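Transcription anti-terminator antagonist UpxZ (Bacteroides uniformis ATCC 8492, PDB 4EPZ) probably antagonises transcription anti-termination, and so is thought to take part in regulating capsular polysaccharide synthesis. Local coordinates at residues Ala16-Met20 and Met68-Thr73; Ile56-Gly60 and Ile94-Leu98; Leu62-Leu67 and Ile87-Ile91. All coordinates share one frame. Where two conformers were deposited one is given. Numbering follows the deposited sequence.

Contact 1. Residues Ala16-Met20 and Met68-Thr73; sequences AHELM and MGYNAT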
loop_
_atom_site.group_PDB
_atom_site.type_symbol
_atom_site.label_atom_id
_atom_site.label_comp_id
_atom_site.label_asym_id
_atom_site.label_seq_id
_atom_site.Cartn_x
_atom_site.Cartn_y
_atom_site.Cartn_z
ATOM N N ALA A 16 2.481 4.217 -8.359
ATOM C CA ALA A 16 1.500 4.593 -7.350
ATOM C C ALA A 16 2.155 5.532 -6.328
ATOM O O ALA A 16 1.560 6.534 -5.942
ATOM C CB ALA A 16 0.926 3.349 -6.660
ATOM N N HIS A 17 3.400 5.229 -5.931
ATOM C CA HIS A 17 4.143 6.091 -5.015
ATOM C C HIS A 17 4.330 7.496 -5.606
ATOM O O HIS A 17 4.083 8.482 -4.922
ATOM C CB HIS A 17 5.516 5.487 -4.694
ATOM C CG HIS A 17 6.282 6.312 -3.719
ATOM N ND1 HIS A 17 7.246 7.201 -4.140
ATOM C CD2 HIS A 17 6.161 6.400 -2.371
ATOM C CE1 HIS A 17 7.711 7.773 -3.039
ATOM N NE2 HIS A 17 7.106 7.309 -1.951
ATOM N N GLU A 18 4.754 7.555 -6.872
ATOM C CA GLU A 18 4.992 8.786 -7.642
ATOM C C GLU A 18 3.736 9.654 -7.638
ATOM O O GLU A 18 3.797 10.857 -7.369
ATOM C CB GLU A 18 5.393 8.433 -9.093
ATOM C CG GLU A 18 5.679 9.642 -9.978
ATOM C CD GLU A 18 5.958 9.398 -11.453
ATOM O OE1 GLU A 18 5.866 8.235 -11.909
ATOM O OE2 GLU A 18 6.251 10.389 -12.161
ATOM N N LEU A 19 2.596 9.018 -7.919
ATOM C CA LEU A 19 1.311 9.685 -7.992
ATOM C C LEU A 19 0.918 10.257 -6.626
ATOM O O LEU A 19 0.492 11.410 -6.555
ATOM C CB LEU A 19 0.255 8.696 -8.526
ATOM C CG LEU A 19 -1.180 9.178 -8.738
ATOM C CD1 LEU A 19 -1.255 10.536 -9.502
ATOM C CD2 LEU A 19 -1.976 8.120 -9.467
HETATM N N MSE A 20 1.109 9.489 -5.547
HETATM C CA MSE A 20 0.709 9.923 -4.199
HETATM C C MSE A 20 1.606 11.033 -3.636
HETATM O O MSE A 20 1.122 11.861 -2.869
HETATM C CB MSE A 20 0.664 8.724 -3.250
HETATM C CG MSE A 20 -0.532 7.873 -3.559
HETATM SE SE MSE A 20 -0.902 6.451 -2.320
HETATM C CE MSE A 20 0.612 5.276 -2.762
HETATM N N MSE A 68 -1.595 -0.232 -3.114
HETATM C CA MSE A 68 -1.035 1.093 -3.395
HETATM C C MSE A 68 -1.694 1.729 -4.642
HETATM O O MSE A 68 -2.089 2.901 -4.590
HETATM C CB MSE A 68 0.483 1.012 -3.578
HETATM C CG MSE A 68 1.181 0.690 -2.280
HETATM SE SE MSE A 68 3.098 0.766 -2.497
HETATM C CE MSE A 68 3.299 2.667 -2.871
ATOM N N GLY A 69 -1.849 0.930 -5.709
ATOM C CA GLY A 69 -2.426 1.356 -6.981
ATOM C C GLY A 69 -3.844 1.859 -6.819
ATOM O O GLY A 69 -4.156 2.993 -7.198
ATOM N N TYR A 70 -4.709 1.024 -6.210
ATOM C CA TYR A 70 -6.109 1.414 -6.005
ATOM C C TYR A 70 -6.243 2.576 -4.988
ATOM O O TYR A 70 -7.182 3.369 -5.098
ATOM C CB TYR A 70 -6.972 0.216 -5.604
ATOM C CG TYR A 70 -7.266 -0.743 -6.745
ATOM C CD1 TYR A 70 -7.855 -0.299 -7.926
ATOM C CD2 TYR A 70 -6.984 -2.102 -6.628
ATOM C CE1 TYR A 70 -8.110 -1.177 -8.990
ATOM C CE2 TYR A 70 -7.249 -2.991 -7.678
ATOM C CZ TYR A 70 -7.816 -2.523 -8.850
ATOM O OH TYR A 70 -8.076 -3.397 -9.873
ATOM N N ASN A 71 -5.286 2.738 -4.059
ATOM C CA ASN A 71 -5.353 3.896 -3.171
ATOM C C ASN A 71 -4.844 5.142 -3.861
ATOM O O ASN A 71 -5.330 6.223 -3.555
ATOM C CB ASN A 71 -4.568 3.688 -1.880
ATOM C CG ASN A 71 -5.437 3.033 -0.841
ATOM O OD1 ASN A 71 -6.375 3.653 -0.293
ATOM N ND2 ASN A 71 -5.280 1.729 -0.694
ATOM N N ALA A 72 -3.858 5.005 -4.764
ATOM C CA ALA A 72 -3.247 6.152 -5.455
ATOM C C ALA A 72 -4.192 6.799 -6.484
ATOM O O ALA A 72 -4.258 8.028 -6.573
ATOM C CB ALA A 72 -1.967 5.729 -6.157
ATOM N N THR A 73 -4.856 5.983 -7.301
ATOM C CA THR A 73 -5.686 6.520 -8.394
ATOM C C THR A 73 -6.968 7.174 -7.871
ATOM O O THR A 73 -7.623 6.621 -6.983
ATOM C CB THR A 73 -5.988 5.448 -9.472
ATOM O OG1 THR A 73 -6.673 6.102 -10.559
ATOM C CG2 THR A 73 -6.834 4.260 -8.942
#

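Contact 2. Residues Ile56-Gly60 and Ile94-Leu98; sequences IEEEG and IMSQL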
loop_
_atom_site.group_PDB
_atom_site.type_symbol
_atom_site.label_atom_id
_atom_site.label_comp_id
_atom_site.label_asym_id
_atom_site.label_seq_id
_atom_site.Cartn_x
_atom_site.Cartn_y
_atom_site.Cartn_z
ATOM N N ILE A 56 5.146 -16.709 -1.866
ATOM C CA ILE A 56 4.749 -15.668 -0.897
ATOM C C ILE A 56 5.406 -14.322 -1.133
ATOM O O ILE A 56 4.714 -13.316 -0.967
ATOM C CB ILE A 56 4.848 -16.054 0.593
ATOM C CG1 ILE A 56 6.307 -16.377 1.010
ATOM C CG2 ILE A 56 3.836 -17.169 0.909
ATOM C CD1 ILE A 56 6.530 -16.540 2.474
ATOM N N GLU A 57 6.671 -14.268 -1.546
ATOM C CA GLU A 57 7.309 -12.956 -1.807
ATOM C C GLU A 57 6.676 -12.295 -3.045
ATOM O O GLU A 57 6.424 -11.090 -3.038
ATOM C CB GLU A 57 8.838 -13.139 -1.973
ATOM C CG GLU A 57 9.563 -11.816 -2.160
ATOM C CD GLU A 57 11.080 -11.851 -2.313
ATOM O OE1 GLU A 57 11.700 -12.869 -1.947
ATOM O OE2 GLU A 57 11.636 -10.858 -2.830
ATOM N N GLU A 58 6.414 -13.076 -4.100
ATOM C CA GLU A 58 5.794 -12.517 -5.300
ATOM C C GLU A 58 4.360 -12.051 -4.957
ATOM O O GLU A 58 3.992 -10.923 -5.280
ATOM C CB GLU A 58 5.806 -13.542 -6.414
ATOM C CG GLU A 58 5.265 -12.950 -7.694
ATOM C CD GLU A 58 5.325 -13.950 -8.818
ATOM O OE1 GLU A 58 4.512 -14.898 -8.799
ATOM O OE2 GLU A 58 6.271 -13.864 -9.632
ATOM N N GLU A 59 3.596 -12.901 -4.246
ATOM C CA GLU A 59 2.251 -12.564 -3.784
ATOM C C GLU A 59 2.266 -11.269 -2.919
ATOM O O GLU A 59 1.432 -10.402 -3.153
ATOM C CB GLU A 59 1.625 -13.763 -3.037
ATOM C CG GLU A 59 0.185 -13.558 -2.534
ATOM C CD GLU A 59 -0.958 -13.380 -3.529
ATOM O OE1 GLU A 59 -0.707 -13.249 -4.751
ATOM O OE2 GLU A 59 -2.128 -13.432 -3.077
ATOM N N GLY A 60 3.223 -11.114 -1.993
ATOM C CA GLY A 60 3.348 -9.886 -1.211
ATOM C C GLY A 60 3.529 -8.661 -2.099
ATOM O O GLY A 60 2.893 -7.625 -1.886
ATOM N N ILE A 94 -1.092 -14.367 3.826
ATOM C CA ILE A 94 0.357 -14.617 3.725
ATOM C C ILE A 94 1.163 -13.882 4.812
ATOM O O ILE A 94 2.352 -14.162 4.944
ATOM C CB ILE A 94 0.902 -14.225 2.304
ATOM C CG1 ILE A 94 0.785 -12.698 2.033
ATOM C CG2 ILE A 94 0.262 -15.097 1.222
ATOM C CD1 ILE A 94 1.553 -12.186 0.829
HETATM N N MSE A 95 0.567 -12.878 5.512
HETATM C CA MSE A 95 1.334 -12.010 6.416
HETATM C C MSE A 95 2.228 -12.768 7.398
HETATM O O MSE A 95 3.419 -12.444 7.491
HETATM C CB MSE A 95 0.390 -11.048 7.190
HETATM C CG MSE A 95 1.136 -10.015 7.996
HETATM SE SE MSE A 95 1.913 -8.734 6.772
HETATM C CE MSE A 95 0.398 -7.652 6.571
ATOM N N SER A 96 1.701 -13.813 8.070
ATOM C CA SER A 96 2.472 -14.555 9.086
ATOM C C SER A 96 3.672 -15.329 8.477
ATOM O O SER A 96 4.628 -15.641 9.190
ATOM C CB SER A 96 1.548 -15.488 9.866
ATOM O OG SER A 96 1.028 -16.516 9.037
ATOM N N GLN A 97 3.663 -15.576 7.170
ATOM C CA GLN A 97 4.757 -16.298 6.517
ATOM C C GLN A 97 5.875 -15.375 6.021
ATOM O O GLN A 97 6.963 -15.846 5.710
ATOM C CB GLN A 97 4.208 -17.080 5.341
ATOM C CG GLN A 97 3.256 -18.225 5.748
ATOM C CD GLN A 97 2.693 -18.845 4.488
ATOM O OE1 GLN A 97 3.400 -19.538 3.750
ATOM N NE2 GLN A 97 1.450 -18.523 4.160
ATOM N N LEU A 98 5.597 -14.083 5.885
ATOM C CA LEU A 98 6.618 -13.196 5.363
ATOM C C LEU A 98 7.689 -12.898 6.392
ATOM O O LEU A 98 7.380 -12.561 7.538
ATOM C CB LEU A 98 5.990 -11.873 4.883
ATOM C CG LEU A 98 5.188 -11.943 3.587
ATOM C CD1 LEU A 98 4.347 -10.680 3.413
ATOM C CD2 LEU A 98 6.124 -12.107 2.385
#

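Contact 3. Residues Leu62-Leu67 and Ile87-Ile91; sequences LCLALL and ILDRI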
loop_
_atom_site.group_PDB
_atom_site.type_symbol
_atom_site.label_atom_id
_atom_site.label_comp_id
_atom_site.label_asym_id
_atom_site.label_seq_id
_atom_site.Cartn_x
_atom_site.Cartn_y
_atom_site.Cartn_z
ATOM N N LEU A 62 2.784 -8.340 -5.341
ATOM C CA LEU A 62 1.555 -8.140 -6.120
ATOM C C LEU A 62 0.496 -7.422 -5.272
ATOM O O LEU A 62 -0.106 -6.431 -5.717
ATOM C CB LEU A 62 1.016 -9.502 -6.575
ATOM C CG LEU A 62 1.593 -10.131 -7.838
ATOM C CD1 LEU A 62 1.016 -11.552 -8.003
ATOM C CD2 LEU A 62 1.196 -9.303 -9.095
ATOM N N CYS A 63 0.252 -7.929 -4.051
ATOM C CA CYS A 63 -0.742 -7.342 -3.155
ATOM C C CYS A 63 -0.397 -5.925 -2.801
ATOM O O CYS A 63 -1.283 -5.077 -2.756
ATOM C CB CYS A 63 -0.882 -8.188 -1.907
ATOM S SG CYS A 63 -1.746 -9.726 -2.224
ATOM N N LEU A 64 0.886 -5.669 -2.485
ATOM C CA LEU A 64 1.275 -4.310 -2.149
ATOM C C LEU A 64 1.056 -3.376 -3.340
ATOM O O LEU A 64 0.482 -2.298 -3.158
ATOM C CB LEU A 64 2.728 -4.242 -1.684
ATOM C CG LEU A 64 3.208 -2.822 -1.313
ATOM C CD1 LEU A 64 2.395 -2.246 -0.142
ATOM C CD2 LEU A 64 4.705 -2.814 -1.008
ATOM N N ALA A 65 1.467 -3.804 -4.556
ATOM C CA ALA A 65 1.246 -2.978 -5.752
ATOM C C ALA A 65 -0.249 -2.652 -5.940
ATOM O O ALA A 65 -0.592 -1.514 -6.248
ATOM C CB ALA A 65 1.781 -3.685 -6.997
ATOM N N LEU A 66 -1.115 -3.647 -5.741
ATOM C CA LEU A 66 -2.564 -3.483 -5.961
ATOM C C LEU A 66 -3.173 -2.556 -4.950
ATOM O O LEU A 66 -3.973 -1.697 -5.332
ATOM C CB LEU A 66 -3.259 -4.837 -5.941
ATOM C CG LEU A 66 -2.958 -5.733 -7.138
ATOM C CD1 LEU A 66 -3.468 -7.160 -6.871
ATOM C CD2 LEU A 66 -3.566 -5.129 -8.444
ATOM N N LEU A 67 -2.792 -2.694 -3.664
ATOM C CA LEU A 67 -3.340 -1.832 -2.610
ATOM C C LEU A 67 -2.888 -0.400 -2.812
ATOM O O LEU A 67 -3.678 0.544 -2.676
ATOM C CB LEU A 67 -2.913 -2.338 -1.216
ATOM C CG LEU A 67 -3.849 -2.060 -0.049
ATOM C CD1 LEU A 67 -5.330 -2.312 -0.420
ATOM C CD2 LEU A 67 -3.417 -2.898 1.179
ATOM N N ILE A 87 -7.944 -7.979 -1.940
ATOM C CA ILE A 87 -6.502 -7.828 -1.763
ATOM C C ILE A 87 -6.129 -7.962 -0.304
ATOM O O ILE A 87 -5.161 -8.683 0.037
ATOM C CB ILE A 87 -6.053 -6.464 -2.354
ATOM C CG1 ILE A 87 -6.288 -6.459 -3.870
ATOM C CG2 ILE A 87 -4.570 -6.244 -2.047
ATOM C CD1 ILE A 87 -6.447 -5.002 -4.401
ATOM N N LEU A 88 -6.875 -7.293 0.580
ATOM C CA LEU A 88 -6.618 -7.417 2.008
ATOM C C LEU A 88 -6.698 -8.876 2.476
ATOM O O LEU A 88 -5.833 -9.331 3.237
ATOM C CB LEU A 88 -7.603 -6.566 2.806
ATOM C CG LEU A 88 -7.343 -5.086 2.733
ATOM C CD1 LEU A 88 -8.603 -4.319 3.147
ATOM C CD2 LEU A 88 -6.108 -4.656 3.575
ATOM N N ASP A 89 -7.687 -9.615 1.975
ATOM C CA ASP A 89 -7.837 -11.032 2.346
ATOM C C ASP A 89 -6.611 -11.831 1.884
ATOM O O ASP A 89 -6.060 -12.637 2.654
ATOM C CB ASP A 89 -9.129 -11.588 1.722
ATOM C CG ASP A 89 -9.421 -12.986 2.167
ATOM O OD1 ASP A 89 -9.706 -13.173 3.367
ATOM O OD2 ASP A 89 -9.416 -13.887 1.306
ATOM N N ARG A 90 -6.123 -11.537 0.676
ATOM C CA ARG A 90 -4.903 -12.198 0.182
ATOM C C ARG A 90 -3.696 -11.860 1.073
ATOM O O ARG A 90 -2.836 -12.729 1.314
ATOM C CB ARG A 90 -4.644 -11.791 -1.272
ATOM C CG ARG A 90 -5.652 -12.435 -2.249
ATOM C CD ARG A 90 -5.581 -11.739 -3.605
ATOM N NE ARG A 90 -4.241 -11.815 -4.193
ATOM C CZ ARG A 90 -3.903 -11.286 -5.365
ATOM N NH1 ARG A 90 -4.809 -10.659 -6.104
ATOM N NH2 ARG A 90 -2.662 -11.391 -5.810
ATOM N N ILE A 91 -3.626 -10.600 1.576
ATOM C CA ILE A 91 -2.508 -10.207 2.448
ATOM C C ILE A 91 -2.601 -10.922 3.801
ATOM O O ILE A 91 -1.585 -11.424 4.287
ATOM C CB ILE A 91 -2.482 -8.673 2.601
ATOM C CG1 ILE A 91 -2.123 -7.996 1.247
ATOM C CG2 ILE A 91 -1.540 -8.259 3.720
ATOM C CD1 ILE A 91 -2.437 -6.473 1.259
#

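Contact 1. Residues Ala16-Met20 and Met68-Thr73
Ala72 is the main bump of this contact. Its CB sits in a shallow hollow on residues Ala16-Met20. The hollow is lined by Ala16, Leu19 and Met20. Ala72 CB lies 3.6 Å from Ala16 O and 3.8 Å from Ala16 CB. Ala72 CB is also 3.7 Å from Met20 CG and 4.1 Å from Leu19 CD2. A methyl group is small enough to meet the backbone as well as the side chains. Ala16 returns the fit from the other side. Its CB drops between Met68 and Ala72, against the backbone at Met68 and Gly69. Ala16 CB is 3.7 Å from Met68 C, 3.8 Å from Gly69 N and 3.9 Å from Met68 CB. The CA atoms of Ala16 and Gly69 come within 5.1 Å. The segments belong to helices 5-20 and 56-72 of an all-helical fold. Their local axes run nearly parallel, at 27°, and approach to 8.9 Å. Larger side chains fill the flanks. Met20 and Met68, both selenomethionine, reach across and meet tip to tip, with Met20 CE 3.7 Å from Met68 CE. The Met68 CE methyl also rests 4.0 Å from His17 CB. Trp110 of helix 102-115 packs on both of these long side chains. On the other flank, Leu19 CD2 lies 3.7 Å from Ala72 O and 4.2 Å from Thr73 CA, where the helix gives way to a loop. Helix 32-49 touches Leu19 through Asn38 and Val41, and Thr73 OG1 hydrogen-bonds to Asn38 O.

Contact 2. Residues Ile56-Gly60 and Ile94-Leu98
Ile56 and Ile94 carry most of this contact. Both point their CB toward the other segment, and their CA atoms are 6.5 Å apart. Ile56 CG2 meets Ile94 CG2 at 4.1 Å. Ile56 CD1 extends to Gln97 O, 3.3 Å away. Ile94 CD1 goes deeper, onto the first turn of helix 56-72. There Ile94 CD1 rests against the backbone at Gly60, 3.4 Å from Gly60 N. Ile94 CD1 is also 3.8 Å from Ile56 O and 3.9 Å from Glu59 CG. The contact packs the start of that helix against the loop between helices 80-92 and 102-115. The loop folds into a tight turn here, with Gln97 N hydrogen-bonded to Ile94 O at 2.9 Å. Leu98 is the third main partner. Leu98 CD2 lies 3.8 Å from Ile56 O, and the Leu98 side chain also touches Leu107 of helix 102-115. The carboxylate of Glu59 turns to a salt bridge with Arg90.

Contact 3. Residues Leu62-Leu67 and Ile87-Ile91
Both segments are helical and run in nearly opposite directions. Their local axes make an angle of 151° and come within 9.7 Å. The closest CA atoms, those of Cys63 and Ile87, are 5.9 Å apart. Cys63 is small and sits at the middle of the interface. Cys63 CB lies 3.4 Å from Ile91 CG1 and 4.2 Å from Ile87 CG2. Cys63 SG rests 3.7 Å from Arg90 CB. Ile87 is the main side chain projecting from the other helix. Ile87 CG2 lies 3.6 Å from Cys63 O, and Ile87 CD1 is 3.5 Å from Leu66 CB. Leu67 widens the apolar patch. Leu67 CD2 meets Ile91 CD1 at 3.7 Å and Leu88 CD2 at 4.0 Å. Arg90 lies along one edge of the interface. Leu66 CD1 packs 3.8 Å from Arg90 NH1, and Leu62 CB is 4.2 Å from Arg90 NH2. These are packing contacts, while the charge is met by a salt bridge from Arg90 NE to Glu59 OE2, one turn before Cys63. The pair is buried among other helices: Leu48 of helix 32-49 touches Leu62 and Leu66, Leu107 of helix 102-115 touches Leu64 and Ile91, and helix 5-20 packs on Ala65 through Leu12 and Gln13. Helices 56-72 and 80-92 follow each other in the chain and are joined by a short loop. This is an antiparallel alpha-alpha hairpin, packed at its centre through Cys63, Ile87 and Ile91 with leucines around them, in the helical core of this UpxZ-family protein.

From the N terminus, contact 1 closes the first loop. It brings the end of helix 5-20 to the end of helix 56-72, with helix 32-49 in the intervening chain. Contact 2 starts inside this loop, at the beginning of helix 56-72, and ends in the loop after helix 80-92. It therefore crosses contact 1. Contact 3 is nested within contact 2 and also crosses contact 1. All three use helix 56-72, with contacts 1 and 2 on opposite sides of the chain's centre. Contact 3 touches both. Glu59 OE2 and Arg90 NE, 2.9 Å apart, form its salt bridge to contact 2. Tyr70 CD2 and Ile87 CD1, 3.7 Å apart, pack it against contact 1.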